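Local coordinates for protein GH127 beta-L-arabinofuranoside (Geobacillus stearothermophilus, PDB 4QK0) that probably hydrolyses beta-L-arabinofuranosides, removing L-arabinofuranose units as a glycoside hydrolase of family 127, at residues 212-217 with 277-282; 199-204 with 208-213; 371-376 with 633-638; 21-26 with 362-367. All blocks are in the same frame, centred on the assembly; numbering follows the deposited sequence.

Interaction 1. Residues 212-217 with 277-282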
# COMPACT_ATOMS: atom_id res chain seq x y z
N LYS A 212 35.87 18.68 -15.17
CA LYS A 212 35.04 19.87 -15.32
C LYS A 212 33.64 19.62 -15.94
O LYS A 212 32.68 20.31 -15.65
CB LYS A 212 35.79 20.87 -16.16
CG LYS A 212 36.96 21.47 -15.40
CD LYS A 212 37.18 22.92 -15.82
CE LYS A 212 38.17 23.06 -16.95
NZ LYS A 212 39.51 23.39 -16.39
N LEU A 213 33.57 18.67 -16.85
CA LEU A 213 32.31 18.33 -17.46
C LEU A 213 31.37 17.68 -16.38
O LEU A 213 30.24 18.07 -16.25
CB LEU A 213 32.59 17.37 -18.64
CG LEU A 213 31.36 16.97 -19.43
CD1 LEU A 213 30.71 18.22 -19.98
CD2 LEU A 213 31.73 16.02 -20.55
N SER A 214 31.91 16.76 -15.60
CA SER A 214 31.20 16.20 -14.44
C SER A 214 30.67 17.30 -13.55
O SER A 214 29.47 17.38 -13.27
CB SER A 214 32.11 15.28 -13.64
OG SER A 214 31.44 14.67 -12.53
N GLN A 215 31.55 18.24 -13.18
CA GLN A 215 31.13 19.41 -12.38
C GLN A 215 30.05 20.22 -13.05
O GLN A 215 29.10 20.69 -12.38
CB GLN A 215 32.33 20.33 -12.07
CG GLN A 215 32.01 21.40 -11.02
CD GLN A 215 31.90 20.79 -9.62
OE1 GLN A 215 32.86 20.18 -9.14
NE2 GLN A 215 30.74 20.94 -8.95
N TYR A 216 30.18 20.43 -14.36
CA TYR A 216 29.17 21.18 -15.08
C TYR A 216 27.78 20.49 -14.93
O TYR A 216 26.78 21.14 -14.69
CB TYR A 216 29.50 21.37 -16.60
CG TYR A 216 28.21 21.57 -17.34
CD1 TYR A 216 27.54 22.76 -17.30
CD2 TYR A 216 27.59 20.49 -17.98
CE1 TYR A 216 26.31 22.90 -17.94
CE2 TYR A 216 26.38 20.63 -18.62
CZ TYR A 216 25.74 21.79 -18.58
OH TYR A 216 24.50 21.89 -19.20
N PHE A 217 27.73 19.19 -15.16
CA PHE A 217 26.42 18.48 -15.15
C PHE A 217 25.72 18.57 -13.76
O PHE A 217 24.55 18.81 -13.66
CB PHE A 217 26.64 17.01 -15.52
CG PHE A 217 26.74 16.75 -17.02
CD1 PHE A 217 25.76 17.16 -17.88
CD2 PHE A 217 27.80 16.07 -17.53
CE1 PHE A 217 25.83 16.88 -19.24
CE2 PHE A 217 27.87 15.76 -18.87
CZ PHE A 217 26.89 16.18 -19.74
N ALA A 277 29.85 13.56 -4.13
CA ALA A 277 30.87 13.28 -3.13
C ALA A 277 32.27 13.20 -3.72
O ALA A 277 33.23 13.69 -3.14
CB ALA A 277 30.56 12.00 -2.40
N GLY A 278 32.38 12.56 -4.89
CA GLY A 278 33.62 12.52 -5.66
C GLY A 278 34.10 13.93 -6.05
O GLY A 278 35.26 14.21 -5.90
N LEU A 279 33.21 14.78 -6.52
CA LEU A 279 33.55 16.14 -6.88
C LEU A 279 33.92 17.00 -5.65
O LEU A 279 34.89 17.72 -5.70
CB LEU A 279 32.43 16.82 -7.59
CG LEU A 279 32.14 16.31 -8.98
CD1 LEU A 279 30.75 16.77 -9.41
CD2 LEU A 279 33.21 16.76 -9.98
N ALA A 280 33.18 16.88 -4.56
CA ALA A 280 33.58 17.58 -3.35
C ALA A 280 35.02 17.24 -2.93
O ALA A 280 35.75 18.09 -2.49
CB ALA A 280 32.65 17.26 -2.21
N ALA A 281 35.41 15.97 -3.06
CA ALA A 281 36.76 15.55 -2.69
C ALA A 281 37.79 16.12 -3.63
O ALA A 281 38.77 16.68 -3.20
CB ALA A 281 36.86 14.02 -2.72
N LYS A 282 37.57 15.94 -4.93
CA LYS A 282 38.55 16.32 -5.90
C LYS A 282 38.69 17.83 -6.02
O LYS A 282 39.78 18.30 -6.24
CB LYS A 282 38.26 15.68 -7.25
CG LYS A 282 38.39 14.16 -7.20
CD LYS A 282 38.31 13.55 -8.58
CE LYS A 282 38.00 12.06 -8.55
NZ LYS A 282 39.04 11.26 -7.86

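Interaction 2. Residues 199-204 with 208-213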
# COMPACT_ATOMS: atom_id res chain seq x y z
N LEU A 199 34.16 11.12 -13.58
CA LEU A 199 35.21 11.13 -12.55
C LEU A 199 36.16 9.98 -12.73
O LEU A 199 37.34 10.11 -12.52
CB LEU A 199 34.67 11.07 -11.12
CG LEU A 199 33.72 12.16 -10.67
CD1 LEU A 199 33.39 12.03 -9.18
CD2 LEU A 199 34.35 13.51 -10.93
N LYS A 200 35.63 8.81 -13.02
CA LYS A 200 36.50 7.66 -13.17
C LYS A 200 37.39 7.84 -14.38
O LYS A 200 38.54 7.44 -14.40
CB LYS A 200 35.66 6.37 -13.24
CG LYS A 200 35.44 5.68 -11.87
CD LYS A 200 34.04 5.09 -11.64
CE LYS A 200 34.02 3.71 -10.96
NZ LYS A 200 33.51 2.60 -11.87
N LEU A 201 36.83 8.39 -15.44
CA LEU A 201 37.56 8.57 -16.65
C LEU A 201 38.71 9.60 -16.40
O LEU A 201 39.82 9.45 -16.92
CB LEU A 201 36.65 9.11 -17.75
CG LEU A 201 37.26 9.22 -19.14
CD1 LEU A 201 37.71 7.87 -19.67
CD2 LEU A 201 36.25 9.84 -20.10
N TYR A 202 38.40 10.63 -15.62
CA TYR A 202 39.41 11.59 -15.19
C TYR A 202 40.54 10.92 -14.40
O TYR A 202 41.69 11.18 -14.66
CB TYR A 202 38.78 12.70 -14.38
CG TYR A 202 39.80 13.53 -13.67
CD1 TYR A 202 40.63 14.43 -14.38
CD2 TYR A 202 39.99 13.40 -12.31
CE1 TYR A 202 41.59 15.19 -13.73
CE2 TYR A 202 40.97 14.14 -11.65
CZ TYR A 202 41.77 15.03 -12.36
OH TYR A 202 42.71 15.75 -11.68
N GLU A 203 40.19 10.02 -13.49
CA GLU A 203 41.18 9.38 -12.63
C GLU A 203 42.12 8.57 -13.45
O GLU A 203 43.26 8.42 -13.10
CB GLU A 203 40.55 8.45 -11.62
CG GLU A 203 39.91 9.15 -10.45
CD GLU A 203 38.82 8.34 -9.72
OE1 GLU A 203 38.47 7.18 -10.09
OE2 GLU A 203 38.30 8.90 -8.75
N VAL A 204 41.66 8.01 -14.55
CA VAL A 204 42.53 7.13 -15.30
C VAL A 204 43.25 7.88 -16.39
O VAL A 204 44.24 7.39 -16.86
CB VAL A 204 41.75 5.88 -15.82
CG1 VAL A 204 41.09 6.13 -17.16
CG2 VAL A 204 42.66 4.69 -15.91
N GLU A 208 41.60 16.85 -17.36
CA GLU A 208 40.76 17.76 -16.58
C GLU A 208 39.45 18.16 -17.23
O GLU A 208 38.53 18.61 -16.54
CB GLU A 208 41.51 19.08 -16.28
CG GLU A 208 42.83 18.91 -15.55
CD GLU A 208 42.72 19.06 -14.04
OE1 GLU A 208 41.77 19.72 -13.58
OE2 GLU A 208 43.60 18.52 -13.32
N ASN A 209 39.35 18.07 -18.56
CA ASN A 209 38.05 18.36 -19.18
C ASN A 209 36.92 17.49 -18.61
O ASN A 209 35.79 17.94 -18.50
CB ASN A 209 38.10 18.12 -20.67
CG ASN A 209 39.09 19.03 -21.39
OD1 ASN A 209 39.50 20.07 -20.88
ND2 ASN A 209 39.40 18.68 -22.64
N TYR A 210 37.25 16.25 -18.25
CA TYR A 210 36.28 15.26 -17.83
C TYR A 210 35.78 15.62 -16.43
O TYR A 210 34.56 15.58 -16.13
CB TYR A 210 36.87 13.83 -17.89
CG TYR A 210 37.29 13.42 -19.30
CD1 TYR A 210 36.65 13.92 -20.42
CD2 TYR A 210 38.33 12.54 -19.51
CE1 TYR A 210 37.03 13.54 -21.70
CE2 TYR A 210 38.73 12.17 -20.80
CZ TYR A 210 38.08 12.69 -21.89
OH TYR A 210 38.45 12.34 -23.19
N LEU A 211 36.72 16.04 -15.60
CA LEU A 211 36.42 16.52 -14.25
C LEU A 211 35.55 17.75 -14.28
O LEU A 211 34.51 17.81 -13.62
CB LEU A 211 37.69 16.79 -13.50
CG LEU A 211 37.51 17.42 -12.14
CD1 LEU A 211 36.89 16.41 -11.20
CD2 LEU A 211 38.87 17.85 -11.61
N LYS A 212 35.87 18.68 -15.17
CA LYS A 212 35.04 19.87 -15.32
C LYS A 212 33.64 19.62 -15.94
O LYS A 212 32.68 20.31 -15.65
CB LYS A 212 35.79 20.87 -16.16
CG LYS A 212 36.96 21.47 -15.40
CD LYS A 212 37.18 22.92 -15.82
CE LYS A 212 38.17 23.06 -16.95
NZ LYS A 212 39.51 23.39 -16.39
N LEU A 213 33.57 18.67 -16.85
CA LEU A 213 32.31 18.33 -17.46
C LEU A 213 31.37 17.68 -16.38
O LEU A 213 30.24 18.07 -16.25
CB LEU A 213 32.59 17.37 -18.64
CG LEU A 213 31.36 16.97 -19.43
CD1 LEU A 213 30.71 18.22 -19.98
CD2 LEU A 213 31.73 16.02 -20.55

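Interaction 3. Residues 371-376 with 633-638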
# COMPACT_ATOMS: atom_id res chain seq x y z
N GLY A 371 19.34 -9.88 -3.29
CA GLY A 371 18.87 -9.83 -4.64
C GLY A 371 19.13 -11.04 -5.55
O GLY A 371 18.72 -11.03 -6.72
N MSE A 372 19.83 -12.04 -5.05
CA MSE A 372 20.09 -13.24 -5.82
C MSE A 372 19.90 -14.46 -4.98
O MSE A 372 20.09 -14.44 -3.76
CB MSE A 372 21.47 -13.27 -6.53
CG MSE A 372 22.65 -13.20 -5.56
SE MSE A 372 24.39 -13.59 -6.46
CE MSE A 372 23.82 -13.41 -8.32
N ASP A 373 19.52 -15.54 -5.66
CA ASP A 373 19.55 -16.89 -5.07
C ASP A 373 21.01 -17.23 -4.84
O ASP A 373 21.91 -16.75 -5.58
CB ASP A 373 18.97 -17.97 -6.05
CG ASP A 373 17.41 -18.10 -6.01
OD1 ASP A 373 16.70 -17.55 -5.12
OD2 ASP A 373 16.88 -18.83 -6.91
N LEU A 374 21.23 -18.12 -3.89
CA LEU A 374 22.57 -18.46 -3.50
C LEU A 374 23.39 -18.98 -4.68
O LEU A 374 24.58 -18.77 -4.69
CB LEU A 374 22.55 -19.46 -2.39
CG LEU A 374 22.01 -18.92 -1.07
CD1 LEU A 374 21.67 -20.09 -0.16
CD2 LEU A 374 23.01 -17.98 -0.37
N ASP A 375 22.74 -19.65 -5.65
CA ASP A 375 23.42 -20.23 -6.84
C ASP A 375 23.45 -19.30 -8.03
O ASP A 375 23.83 -19.71 -9.14
CB ASP A 375 22.80 -21.61 -7.24
CG ASP A 375 21.34 -21.51 -7.73
OD1 ASP A 375 20.81 -20.40 -7.95
OD2 ASP A 375 20.69 -22.57 -7.90
N GLY A 376 22.96 -18.08 -7.84
CA GLY A 376 23.01 -17.09 -8.89
C GLY A 376 22.11 -17.25 -10.09
O GLY A 376 22.25 -16.51 -11.08
N TRP A 633 17.23 -15.68 2.48
CA TRP A 633 15.82 -16.04 2.46
C TRP A 633 15.42 -16.41 1.04
O TRP A 633 16.13 -16.10 0.08
CB TRP A 633 14.94 -14.89 3.07
CG TRP A 633 14.40 -13.89 2.09
CD1 TRP A 633 15.04 -12.82 1.59
CD2 TRP A 633 13.09 -13.88 1.52
NE1 TRP A 633 14.25 -12.18 0.69
CE2 TRP A 633 13.03 -12.80 0.65
CE3 TRP A 633 11.96 -14.73 1.65
CZ2 TRP A 633 11.88 -12.49 -0.09
CZ3 TRP A 633 10.84 -14.45 0.91
CH2 TRP A 633 10.79 -13.32 0.06
N CYS A 634 14.31 -17.13 0.93
CA CYS A 634 13.72 -17.53 -0.37
C CYS A 634 14.64 -18.41 -1.21
O CYS A 634 14.56 -18.38 -2.43
CB CYS A 634 13.32 -16.32 -1.16
SG CYS A 634 11.98 -16.57 -2.32
N ASN A 635 15.46 -19.21 -0.55
CA ASN A 635 16.18 -20.27 -1.23
C ASN A 635 15.60 -21.67 -0.94
O ASN A 635 16.10 -22.64 -1.43
CB ASN A 635 17.67 -20.26 -0.86
CG ASN A 635 18.39 -19.09 -1.53
OD1 ASN A 635 18.85 -19.18 -2.66
ND2 ASN A 635 18.43 -17.99 -0.84
N ARG A 636 14.53 -21.74 -0.15
CA ARG A 636 13.91 -23.00 0.21
C ARG A 636 12.42 -22.95 -0.05
O ARG A 636 11.64 -23.49 0.67
CB ARG A 636 14.21 -23.27 1.65
CG ARG A 636 15.71 -23.48 1.88
CD ARG A 636 16.09 -23.53 3.34
NE ARG A 636 15.71 -22.31 4.06
CZ ARG A 636 15.50 -22.24 5.37
NH1 ARG A 636 15.59 -23.32 6.13
NH2 ARG A 636 15.13 -21.11 5.91
N GLY A 637 12.05 -22.32 -1.14
CA GLY A 637 10.68 -22.27 -1.61
C GLY A 637 9.89 -21.07 -1.11
O GLY A 637 10.25 -20.38 -0.15
N GLU A 638 8.78 -20.85 -1.79
CA GLU A 638 7.86 -19.78 -1.48
C GLU A 638 7.32 -19.91 -0.06
O GLU A 638 7.07 -21.01 0.44
CB GLU A 638 6.72 -19.78 -2.49
CG GLU A 638 5.86 -18.53 -2.43
CD GLU A 638 5.01 -18.31 -3.68
OE1 GLU A 638 5.47 -18.57 -4.80
OE2 GLU A 638 3.85 -17.90 -3.54
O HOH W 1 20.03 -15.59 -1.57
O HOH W 2 13.89 -17.75 -4.98
O HOH W 3 20.06 -21.23 -4.60

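Interaction 4. Residues 21-26 with 362-367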
# COMPACT_ATOMS: atom_id res chain seq x y z
N GLN A 21 35.97 -17.58 2.17
CA GLN A 21 34.95 -18.53 1.73
C GLN A 21 33.74 -17.78 1.22
O GLN A 21 33.24 -18.04 0.13
CB GLN A 21 34.50 -19.39 2.91
CG GLN A 21 35.53 -20.38 3.41
CD GLN A 21 36.03 -21.29 2.31
OE1 GLN A 21 37.05 -21.00 1.70
NE2 GLN A 21 35.31 -22.38 2.02
N PHE A 22 33.31 -16.80 2.00
CA PHE A 22 32.07 -16.12 1.75
C PHE A 22 32.04 -15.40 0.40
O PHE A 22 31.19 -15.72 -0.44
CB PHE A 22 31.79 -15.16 2.94
CG PHE A 22 30.42 -14.58 2.92
CD1 PHE A 22 29.34 -15.30 3.40
CD2 PHE A 22 30.20 -13.33 2.35
CE1 PHE A 22 28.07 -14.76 3.37
CE2 PHE A 22 28.93 -12.79 2.32
CZ PHE A 22 27.86 -13.51 2.82
N TRP A 23 32.93 -14.42 0.17
CA TRP A 23 32.91 -13.69 -1.11
C TRP A 23 33.46 -14.49 -2.27
O TRP A 23 33.01 -14.36 -3.40
CB TRP A 23 33.59 -12.35 -1.02
CG TRP A 23 32.85 -11.45 -0.13
CD1 TRP A 23 33.21 -11.07 1.13
CD2 TRP A 23 31.59 -10.85 -0.39
NE1 TRP A 23 32.26 -10.26 1.66
CE2 TRP A 23 31.26 -10.09 0.74
CE3 TRP A 23 30.73 -10.88 -1.47
CZ2 TRP A 23 30.08 -9.37 0.85
CZ3 TRP A 23 29.54 -10.15 -1.38
CH2 TRP A 23 29.22 -9.41 -0.23
N LYS A 24 34.37 -15.40 -1.98
CA LYS A 24 34.94 -16.21 -3.05
C LYS A 24 33.87 -17.06 -3.69
O LYS A 24 33.79 -17.16 -4.93
CB LYS A 24 36.05 -17.12 -2.52
CG LYS A 24 36.95 -17.67 -3.64
CD LYS A 24 38.12 -18.49 -3.09
CE LYS A 24 37.67 -19.89 -2.65
NZ LYS A 24 37.33 -20.78 -3.81
N ARG A 25 33.02 -17.66 -2.87
CA ARG A 25 31.88 -18.42 -3.40
C ARG A 25 31.00 -17.56 -4.33
O ARG A 25 30.60 -18.00 -5.42
CB ARG A 25 31.06 -19.04 -2.25
CG ARG A 25 30.14 -20.19 -2.69
CD ARG A 25 29.06 -20.46 -1.66
NE ARG A 25 28.12 -19.36 -1.61
CZ ARG A 25 27.12 -19.17 -2.45
NH1 ARG A 25 26.89 -20.01 -3.47
NH2 ARG A 25 26.30 -18.14 -2.26
N TYR A 26 30.74 -16.30 -3.95
CA TYR A 26 29.88 -15.43 -4.79
C TYR A 26 30.55 -15.06 -6.10
O TYR A 26 29.91 -15.02 -7.18
CB TYR A 26 29.50 -14.14 -4.03
CG TYR A 26 28.32 -14.29 -3.08
CD1 TYR A 26 27.03 -14.43 -3.57
CD2 TYR A 26 28.47 -14.22 -1.72
CE1 TYR A 26 25.94 -14.55 -2.74
CE2 TYR A 26 27.38 -14.31 -0.87
CZ TYR A 26 26.09 -14.49 -1.42
OH TYR A 26 25.01 -14.61 -0.62
N ARG A 362 26.61 -3.00 5.86
CA ARG A 362 25.17 -3.33 5.95
C ARG A 362 24.55 -3.68 4.56
O ARG A 362 23.94 -4.73 4.39
CB ARG A 362 24.43 -2.20 6.59
CG ARG A 362 22.98 -2.43 6.89
CD ARG A 362 22.31 -1.19 7.44
NE ARG A 362 22.74 -0.84 8.78
CZ ARG A 362 22.46 -1.54 9.87
NH1 ARG A 362 21.69 -2.65 9.84
NH2 ARG A 362 22.90 -1.13 11.04
N ALA A 363 24.79 -2.84 3.57
CA ALA A 363 24.28 -3.12 2.24
C ALA A 363 24.88 -4.35 1.60
O ALA A 363 24.16 -5.19 0.99
CB ALA A 363 24.44 -1.95 1.32
N LEU A 364 26.16 -4.54 1.82
CA LEU A 364 26.86 -5.64 1.24
C LEU A 364 26.44 -7.01 1.74
O LEU A 364 26.41 -7.98 0.95
CB LEU A 364 28.38 -5.50 1.47
CG LEU A 364 29.14 -4.57 0.52
CD1 LEU A 364 30.60 -4.48 1.01
CD2 LEU A 364 29.13 -5.05 -0.92
N TYR A 365 26.18 -7.12 3.03
CA TYR A 365 25.88 -8.40 3.64
C TYR A 365 24.35 -8.64 3.79
O TYR A 365 23.93 -9.66 4.41
CB TYR A 365 26.59 -8.59 5.00
CG TYR A 365 28.12 -8.75 4.91
CD1 TYR A 365 28.93 -7.65 4.83
CD2 TYR A 365 28.71 -10.00 4.82
CE1 TYR A 365 30.31 -7.78 4.72
CE2 TYR A 365 30.09 -10.15 4.72
CZ TYR A 365 30.89 -9.02 4.66
OH TYR A 365 32.27 -9.08 4.54
N ASN A 366 23.54 -7.74 3.25
CA ASN A 366 22.08 -7.82 3.44
C ASN A 366 21.35 -7.48 2.20
O ASN A 366 21.14 -8.35 1.37
CB ASN A 366 21.65 -6.96 4.61
CG ASN A 366 22.30 -7.41 5.92
OD1 ASN A 366 21.84 -8.36 6.56
ND2 ASN A 366 23.35 -6.70 6.35
N GLY A 367 21.05 -6.24 1.95
CA GLY A 367 20.15 -5.88 0.85
C GLY A 367 20.66 -5.87 -0.57
O GLY A 367 19.91 -5.46 -1.48

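Interaction 1. Residues 212-217 with 277-282
L279, on helix 266-283, pushes its side chain between S214 and Q215 of helix 208-220, a helix-to-helix contact inside the catalytic domain, which in family 127 is an alpha/alpha barrel. The backbones stay well apart, with L279 CA 6.8 Å from Q215 CA, and one leucine carries the whole approach from its side. Its CB already lies 3.7 Å from Q215 OE1. CG, set anti to the carbonyl carbon (chi1 -70°), stands 4.0 Å from S214 OG. From there the branches part: CD1 runs in toward the helix backbone and reaches 4.0 Å from Q215 CA, while CD2 lies between the two polar tips, 3.7 Å from S214 OG. The two polar groups touched by this leucine find their bonding partners outside the pair: S214 OG bonds to the carbonyl of E195, and Q215 NE2 to D219 OD1 one turn further along its own helix. That second bond helps fix the rotation of the amide, whose oxygen then rests against aliphatic carbon. L199 of helix 194-205 and L288 of helix 286-302 also pack on L279, burying it. The shortest approach across the contact is from L279 CD2 to Q215 OE1, at 3.5 Å.

Interaction 2. Residues 199-204 with 208-213
Y202 and L211 both hold CG anti to the backbone N (chi1 167° and 175°), which sends the tyrosine ring across L211, while Y210 keeps its CG beside the backbone N and turns one face of its ring to L201. The pair is a helical hairpin of the alpha/alpha barrel: helices 194-205 and 208-220 follow one another almost without a break, and their short segments run close to antiparallel, at 159° with axes 7.9 Å apart. Two CH-pi contacts fill the interface. L201 CD2 sits over one face of the Y210 ring, 3.5 Å from its centroid, and L211 CB covers a face of the Y202 ring with 4.0 Å to that centroid. Between them the two tyrosines meet at their roots, Y202 CB to Y210 CB at 4.2 Å, and deeper in L199 CD2 touches L211 CD1. At the exposed end of the contact the E208 chain bends at chi2 and lies alongside Y202, bringing its carboxylate to the ring edge. Cutting Y202 back to an alanine is likely to uncover L211 CB and take from E208 its weak phenolic partner. Helix 162-177 packs on Y210, whose hydroxyl bonds to D172, and helix 266-283 covers L199 and L211. The bond at the exposed end is weak: Y202 OH donates to E208 OE2 over 3.3 Å.

Interaction 3. Residues 371-376 with 633-638
A type I beta turn, D373 to G376, is docked here by an asparagine from the loop between strands 620-629 and 641-647, joining the catalytic domain to the C-terminal domain. N635 OD1 accepts the backbone N-H of L374, the second residue of the turn, at 2.9 Å and nearly straight (172°), the donor lying tilted 26° from the carbonyl plane. With CG beside its own backbone N (chi1 -73°), N635 reaches across L374 at about a right angle, and L374 CG and CD1 both come 3.7 Å from N635 CG. A water bridges the same oxygen to D375 N, donating to N635 OD1 at 3.1 Å, while N635 ND2 bonds to the carbonyl of A632 within its own loop. A leucine at N635 would probably leave the L374 N-H without its acceptor and the bridging water without one of its mates. D373 carries a second link: its carboxylate forms a salt bridge with R404, which also bonds to the carbonyl of W633. Another water ties the two loops together, donating to D373 OD1 at 2.8 Å and to C634 O at 2.7 Å.

Interaction 4. Residues 21-26 with 362-367
The closest CA atoms of segments 21-26 and 362-367, those of W23 and Y365, are 10.0 Å apart, so long aromatic side chains must span the distance. W23 does most of this. Its indole, with CG set anti to the carbonyl carbon (chi1 -66°), points its NE1 edge at the tyrosine, and NE1 donates to Y365 OH over 3.1 Å. At 177° the bond is almost perfectly straight, and the hydroxyl oxygen lies in the indole plane. The same edge meets the tyrosine ring in a T-shaped stack: the six-membered ring of W23 and the Y365 ring have planes 69° apart and centroids 5.3 Å apart, with CZ2 over the tyrosine face. Further round the indole edge, CH2 comes 3.4 Å from L364 O. F22 completes the aromatic cluster, its CE2 lying 3.8 Å from Y365 CD2; these two rings are tilted only modestly but slid so far that they hardly overlap. Hydrogen bond and stack together pin Y365 in place. The cluster joins the start of helix 22-42 to the C-terminal part of helix 354-365 within the catalytic domain. L420 of helix 413-422 packs on L364, and strand 557-562 of the C-terminal domain brings I557 against Y365, while N366 just beyond bonds to P556 O and V558 N.

Interactions 1 and 2 form one continuous patch, their centres 8 Å apart: both use helix 208-220 and share K212 and L213, and a salt bridge from K282 to E203 ties them further. Interaction 4 joins the two ends of a long span of the catalytic domain, and both earlier contacts are nested in the loop it closes, about 30 Å away between centres. Interaction 3 comes last along the chain, on the opposite side of the chain's centre from interactions 1 and 2, and touches interaction 4 through R25 and L374. The first two thus consolidate neighbouring barrel helices, while interactions 3 and 4 lie where that helical domain meets the C-terminal one.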